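Local atomic coordinates of importin subunit beta-1 (Saccharomyces cerevisiae, PDB entry 5OWU), a protein that carries proteins into the nucleus as the beta subunit of the import receptor, working with importin alpha, which recognises the classical nuclear localization signal of the cargo. Residues A[778-783]-A[825-830]; A[830-835]-A[850-855]. All blocks are in the same frame, centred on the assembly; numbering follows the deposited sequence.

Contact 1: A[778-783]-A[825-830]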
# COMPACT_ATOMS: atom_id res chain seq x y z
N THR A 778 19.01 24.98 6.30
CA THR A 778 18.42 23.68 6.62
C THR A 778 17.02 23.54 6.01
O THR A 778 16.68 22.52 5.39
CB THR A 778 18.37 23.50 8.14
OG1 THR A 778 19.69 23.28 8.64
CG2 THR A 778 17.49 22.34 8.55
N ILE A 779 16.19 24.58 6.19
CA ILE A 779 14.84 24.53 5.66
C ILE A 779 14.88 24.42 4.14
O ILE A 779 14.11 23.67 3.53
CB ILE A 779 14.04 25.75 6.13
CG1 ILE A 779 13.89 25.71 7.66
CG2 ILE A 779 12.66 25.81 5.46
CD1 ILE A 779 13.37 26.97 8.26
N PHE A 780 15.81 25.15 3.51
CA PHE A 780 15.91 25.09 2.06
C PHE A 780 16.37 23.72 1.58
O PHE A 780 15.93 23.26 0.52
CB PHE A 780 16.83 26.20 1.55
CG PHE A 780 16.10 27.41 1.09
CD1 PHE A 780 15.68 27.52 -0.22
CD2 PHE A 780 15.78 28.43 1.97
CE1 PHE A 780 14.99 28.63 -0.66
CE2 PHE A 780 15.09 29.55 1.55
CZ PHE A 780 14.69 29.64 0.23
N GLN A 781 17.24 23.04 2.35
CA GLN A 781 17.58 21.66 2.01
C GLN A 781 16.34 20.79 2.01
O GLN A 781 16.12 19.99 1.09
CB GLN A 781 18.62 21.12 3.00
CG GLN A 781 19.98 21.81 2.94
CD GLN A 781 20.89 21.39 4.09
OE1 GLN A 781 20.69 20.34 4.71
NE2 GLN A 781 21.88 22.22 4.39
N PHE A 782 15.50 20.93 3.04
CA PHE A 782 14.25 20.17 3.04
C PHE A 782 13.42 20.49 1.80
O PHE A 782 12.90 19.59 1.13
CB PHE A 782 13.44 20.44 4.30
CG PHE A 782 12.09 19.80 4.27
CD1 PHE A 782 11.95 18.45 4.55
CD2 PHE A 782 10.97 20.53 3.90
CE1 PHE A 782 10.71 17.85 4.50
CE2 PHE A 782 9.73 19.93 3.85
CZ PHE A 782 9.60 18.59 4.15
N ILE A 783 13.26 21.78 1.50
CA ILE A 783 12.43 22.18 0.36
C ILE A 783 12.96 21.55 -0.92
O ILE A 783 12.19 21.08 -1.76
CB ILE A 783 12.34 23.71 0.27
CG1 ILE A 783 11.67 24.27 1.54
CG2 ILE A 783 11.55 24.12 -0.97
CD1 ILE A 783 11.53 25.79 1.59
N ASP A 825 18.84 27.60 -9.61
CA ASP A 825 17.99 27.12 -10.68
C ASP A 825 16.85 26.26 -10.14
O ASP A 825 15.72 26.35 -10.62
CB ASP A 825 18.80 26.32 -11.70
CG ASP A 825 19.59 27.20 -12.65
OD1 ASP A 825 19.25 28.39 -12.80
OD2 ASP A 825 20.55 26.69 -13.26
N TRP A 826 17.14 25.41 -9.15
CA TRP A 826 16.09 24.49 -8.70
C TRP A 826 14.97 25.24 -7.99
O TRP A 826 13.81 24.86 -8.10
CB TRP A 826 16.69 23.39 -7.82
CG TRP A 826 17.07 23.80 -6.42
CD1 TRP A 826 18.31 24.13 -5.98
CD2 TRP A 826 16.20 23.89 -5.29
NE1 TRP A 826 18.27 24.43 -4.64
CE2 TRP A 826 16.99 24.29 -4.19
CE3 TRP A 826 14.83 23.67 -5.09
CZ2 TRP A 826 16.45 24.49 -2.91
CZ3 TRP A 826 14.30 23.87 -3.82
CH2 TRP A 826 15.11 24.27 -2.75
N VAL A 827 15.29 26.34 -7.29
CA VAL A 827 14.25 27.14 -6.65
C VAL A 827 13.36 27.79 -7.71
O VAL A 827 12.13 27.66 -7.68
CB VAL A 827 14.87 28.19 -5.71
CG1 VAL A 827 13.80 29.09 -5.09
CG2 VAL A 827 15.67 27.51 -4.62
N ILE A 828 13.97 28.50 -8.66
CA ILE A 828 13.21 29.16 -9.72
C ILE A 828 12.35 28.14 -10.46
O ILE A 828 11.13 28.33 -10.64
CB ILE A 828 14.17 29.89 -10.67
CG1 ILE A 828 14.87 31.05 -9.94
CG2 ILE A 828 13.42 30.41 -11.91
CD1 ILE A 828 16.24 31.41 -10.51
N ASP A 829 12.96 27.04 -10.90
CA ASP A 829 12.23 26.02 -11.64
C ASP A 829 11.08 25.45 -10.82
O ASP A 829 10.00 25.21 -11.35
CB ASP A 829 13.19 24.90 -12.06
CG ASP A 829 14.24 25.37 -13.04
OD1 ASP A 829 14.07 26.46 -13.62
OD2 ASP A 829 15.24 24.65 -13.24
N TYR A 830 11.30 25.23 -9.52
CA TYR A 830 10.23 24.69 -8.67
C TYR A 830 9.08 25.68 -8.55
O TYR A 830 7.90 25.30 -8.68
CB TYR A 830 10.78 24.34 -7.29
CG TYR A 830 9.75 23.76 -6.36
CD1 TYR A 830 9.02 22.64 -6.72
CD2 TYR A 830 9.50 24.33 -5.12
CE1 TYR A 830 8.07 22.11 -5.88
CE2 TYR A 830 8.55 23.80 -4.27
CZ TYR A 830 7.84 22.69 -4.65
OH TYR A 830 6.90 22.15 -3.82
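Trp826 reaches across from helix 825-836 and sets the six-membered end of its indole against one turn of helix 776-788, between Phe780 and Ile783. Its CG lies between the backbone N and the carbonyl carbon (chi1 75°), and its side chain leaves the backbone toward the opposing helix. CH2 comes to 3.5 Å from Phe780 O and to 3.9 Å from the carbonyl carbon of Ile783, so the ring tip rests on main chain as well as on side chains. Phe780 meets the indole obliquely, its CD1 4.1 Å from Trp826 CZ2; Trp826 CZ2 and Val827 CG2 both lie at the edge of the phenyl ring, near its plane. Val827 CG2 also packs over the centre of one face of the indole from its own helix, 3.4 Å above the plane, and stands 4.2 Å from Phe780 CE1. The two helices belong to successive HEAT repeats, 18 and 19, of the importin beta solenoid; the axes of 778-783 and 825-830 approach to 11.7 Å at 56°, a spacing bridged by large side chains. Ile783 crosses the indole at about a right angle and brings CG2, anti to its backbone N, to the indole edge in plane, 4.0 Å from Trp826 CZ3. An alanine in place of Trp826 would probably open a gap between the helices, Ile783 CG2 losing the indole edge and Val827 CG2 the face it packs on, while the Phe780 edge kept Val827. Tyr830 adds a looser touch, CE2 lying 4.5 Å from Ile783 CG2, while its hydroxyl is hydrogen-bonded to Ser799. Beyond the pair, Phe821 and Tyr822 pack on the Phe780 ring, and Leu805 and Ile806 of helix 796-812 touch Ile783.

Contact 2: A[830-835]-A[850-855]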
# COMPACT_ATOMS: atom_id res chain seq x y z
N TYR A 830 11.30 25.23 -9.52
CA TYR A 830 10.23 24.69 -8.67
C TYR A 830 9.08 25.68 -8.55
O TYR A 830 7.90 25.30 -8.68
CB TYR A 830 10.78 24.34 -7.29
CG TYR A 830 9.75 23.76 -6.36
CD1 TYR A 830 9.02 22.64 -6.72
CD2 TYR A 830 9.50 24.33 -5.12
CE1 TYR A 830 8.07 22.11 -5.88
CE2 TYR A 830 8.55 23.80 -4.27
CZ TYR A 830 7.84 22.69 -4.65
OH TYR A 830 6.90 22.15 -3.82
N ILE A 831 9.39 26.95 -8.31
CA ILE A 831 8.35 27.98 -8.27
C ILE A 831 7.55 27.96 -9.57
O ILE A 831 6.32 28.06 -9.55
CB ILE A 831 8.98 29.36 -8.02
CG1 ILE A 831 9.60 29.41 -6.62
CG2 ILE A 831 7.94 30.47 -8.19
CD1 ILE A 831 10.39 30.67 -6.31
N LYS A 832 8.23 27.82 -10.70
CA LYS A 832 7.54 27.89 -11.99
C LYS A 832 6.68 26.65 -12.23
O LYS A 832 5.55 26.77 -12.73
CB LYS A 832 8.56 28.09 -13.11
CG LYS A 832 9.04 29.54 -13.19
CD LYS A 832 10.54 29.68 -13.42
CE LYS A 832 10.89 29.78 -14.90
NZ LYS A 832 12.29 30.23 -15.11
N ARG A 833 7.19 25.46 -11.89
CA ARG A 833 6.37 24.26 -12.02
C ARG A 833 5.14 24.34 -11.14
O ARG A 833 4.05 23.91 -11.54
CB ARG A 833 7.19 23.02 -11.66
CG ARG A 833 8.41 22.77 -12.53
CD ARG A 833 8.82 21.31 -12.53
NE ARG A 833 8.76 20.70 -11.20
CZ ARG A 833 9.76 20.66 -10.33
NH1 ARG A 833 10.94 21.20 -10.62
NH2 ARG A 833 9.59 20.08 -9.14
N THR A 834 5.29 24.87 -9.92
CA THR A 834 4.14 24.97 -9.02
C THR A 834 3.16 26.04 -9.50
O THR A 834 1.95 25.88 -9.32
CB THR A 834 4.62 25.29 -7.60
OG1 THR A 834 5.54 24.28 -7.17
CG2 THR A 834 3.45 25.34 -6.64
N ARG A 835 3.67 27.11 -10.11
CA ARG A 835 2.82 28.19 -10.59
C ARG A 835 2.08 27.81 -11.87
O ARG A 835 1.00 28.33 -12.13
CB ARG A 835 3.68 29.44 -10.81
CG ARG A 835 2.98 30.60 -11.50
CD ARG A 835 1.80 31.12 -10.70
NE ARG A 835 1.18 32.27 -11.36
CZ ARG A 835 0.01 32.79 -11.01
NH1 ARG A 835 -0.69 32.27 -10.01
NH2 ARG A 835 -0.47 33.83 -11.68
N TRP A 850 3.14 34.53 -5.12
CA TRP A 850 3.75 35.22 -3.99
C TRP A 850 5.23 34.85 -3.86
O TRP A 850 6.10 35.73 -3.72
CB TRP A 850 2.97 34.89 -2.71
CG TRP A 850 3.69 35.10 -1.40
CD1 TRP A 850 4.13 34.13 -0.55
CD2 TRP A 850 4.03 36.35 -0.80
NE1 TRP A 850 4.73 34.70 0.55
CE2 TRP A 850 4.69 36.07 0.42
CE3 TRP A 850 3.86 37.69 -1.17
CZ2 TRP A 850 5.16 37.07 1.27
CZ3 TRP A 850 4.33 38.68 -0.32
CH2 TRP A 850 4.98 38.36 0.88
N ALA A 851 5.53 33.56 -3.94
CA ALA A 851 6.91 33.10 -3.83
C ALA A 851 7.78 33.67 -4.95
O ALA A 851 8.96 33.98 -4.73
CB ALA A 851 6.96 31.57 -3.86
N ARG A 852 7.23 33.78 -6.16
CA ARG A 852 7.99 34.32 -7.28
C ARG A 852 8.30 35.79 -7.07
O ARG A 852 9.44 36.24 -7.27
CB ARG A 852 7.21 34.11 -8.58
CG ARG A 852 7.94 34.57 -9.84
CD ARG A 852 9.30 33.91 -9.96
NE ARG A 852 9.87 34.06 -11.29
CZ ARG A 852 11.10 33.70 -11.62
NH1 ARG A 852 11.90 33.17 -10.70
NH2 ARG A 852 11.54 33.87 -12.86
N GLU A 853 7.29 36.57 -6.66
CA GLU A 853 7.52 37.97 -6.31
C GLU A 853 8.65 38.09 -5.30
O GLU A 853 9.62 38.84 -5.51
CB GLU A 853 6.24 38.58 -5.75
CG GLU A 853 5.06 38.56 -6.72
CD GLU A 853 3.75 38.91 -6.04
OE1 GLU A 853 3.79 39.51 -4.95
OE2 GLU A 853 2.69 38.58 -6.60
N GLN A 854 8.56 37.35 -4.19
CA GLN A 854 9.56 37.51 -3.14
C GLN A 854 10.94 37.04 -3.59
O GLN A 854 11.95 37.65 -3.25
CB GLN A 854 9.12 36.76 -1.88
CG GLN A 854 7.92 37.38 -1.21
CD GLN A 854 8.17 38.83 -0.83
OE1 GLN A 854 9.22 39.17 -0.29
NE2 GLN A 854 7.21 39.70 -1.13
N GLN A 855 11.00 35.96 -4.37
CA GLN A 855 12.28 35.46 -4.87
C GLN A 855 12.96 36.49 -5.77
O GLN A 855 14.15 36.80 -5.60
CB GLN A 855 12.06 34.15 -5.62
CG GLN A 855 13.30 33.59 -6.30
CD GLN A 855 13.35 33.89 -7.79
OE1 GLN A 855 12.33 33.90 -8.47
NE2 GLN A 855 14.55 34.12 -8.30
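Over one face of the Arg852 guanidinium lies Lys832 CD, 4.3 Å above the plane and offset toward the rim; the two cationic ends stay close, with Lys832 NZ 4.3 Å from Arg852 NH2, a proximity that probably costs some repulsion. On the Tyr830 ring, Thr834 OG1 sits over one face toward the rim; this hydroxyl also donates to Tyr830 O at 3.0 Å, from above the carbonyl plane, and the Thr834 N-H reaches the same oxygen from the other face. The apolar centre is Ile831, whose two branches divide the work. With CG1 beside the backbone N (chi1 -66°), CG2 stands anti to that N and packs 3.7 Å from Arg852 CB, while CD1 lies 3.9 Å from Gln855 CB and 4.3 Å from Ala851 CB. A bend at chi2 of Arg852 (55°) places CD 4.1 Å from Ile831 CG2. Gln855 NE2 is hydrogen-bonded to Tyr822 O. These are the two helices of HEAT repeat 19, packed nearly antiparallel as a helical hairpin, the axes of 830-835 and 850-855 9.9 Å apart at 154°. Helix 796-812 of the preceding repeat lies against both, touching Tyr830 through Ala802 and Ala851 through Val803.

How the contacts relate
Contact 1 and contact 2 follow one another along the chain and have centres 11 Å apart, on the same side of the chain's centre. Helix 825-836 serves both; Tyr830 ends 825-830 and begins 830-835, though it touches the partner segment only in contact 1. Contact 1 joins HEAT repeat 18 to repeat 19, whereas contact 2 closes repeat 19 on itself through helix 842-860. The two also touch directly: Ile828 CG2 packs 3.4 Å from Arg852 NH1, and Ile828 CG1 lies near Gln855 NE2. Helix 825-836 therefore ties the C-terminal helix 842-860 to the preceding repeat, so that the last repeat continues the stacking at this end of the solenoid.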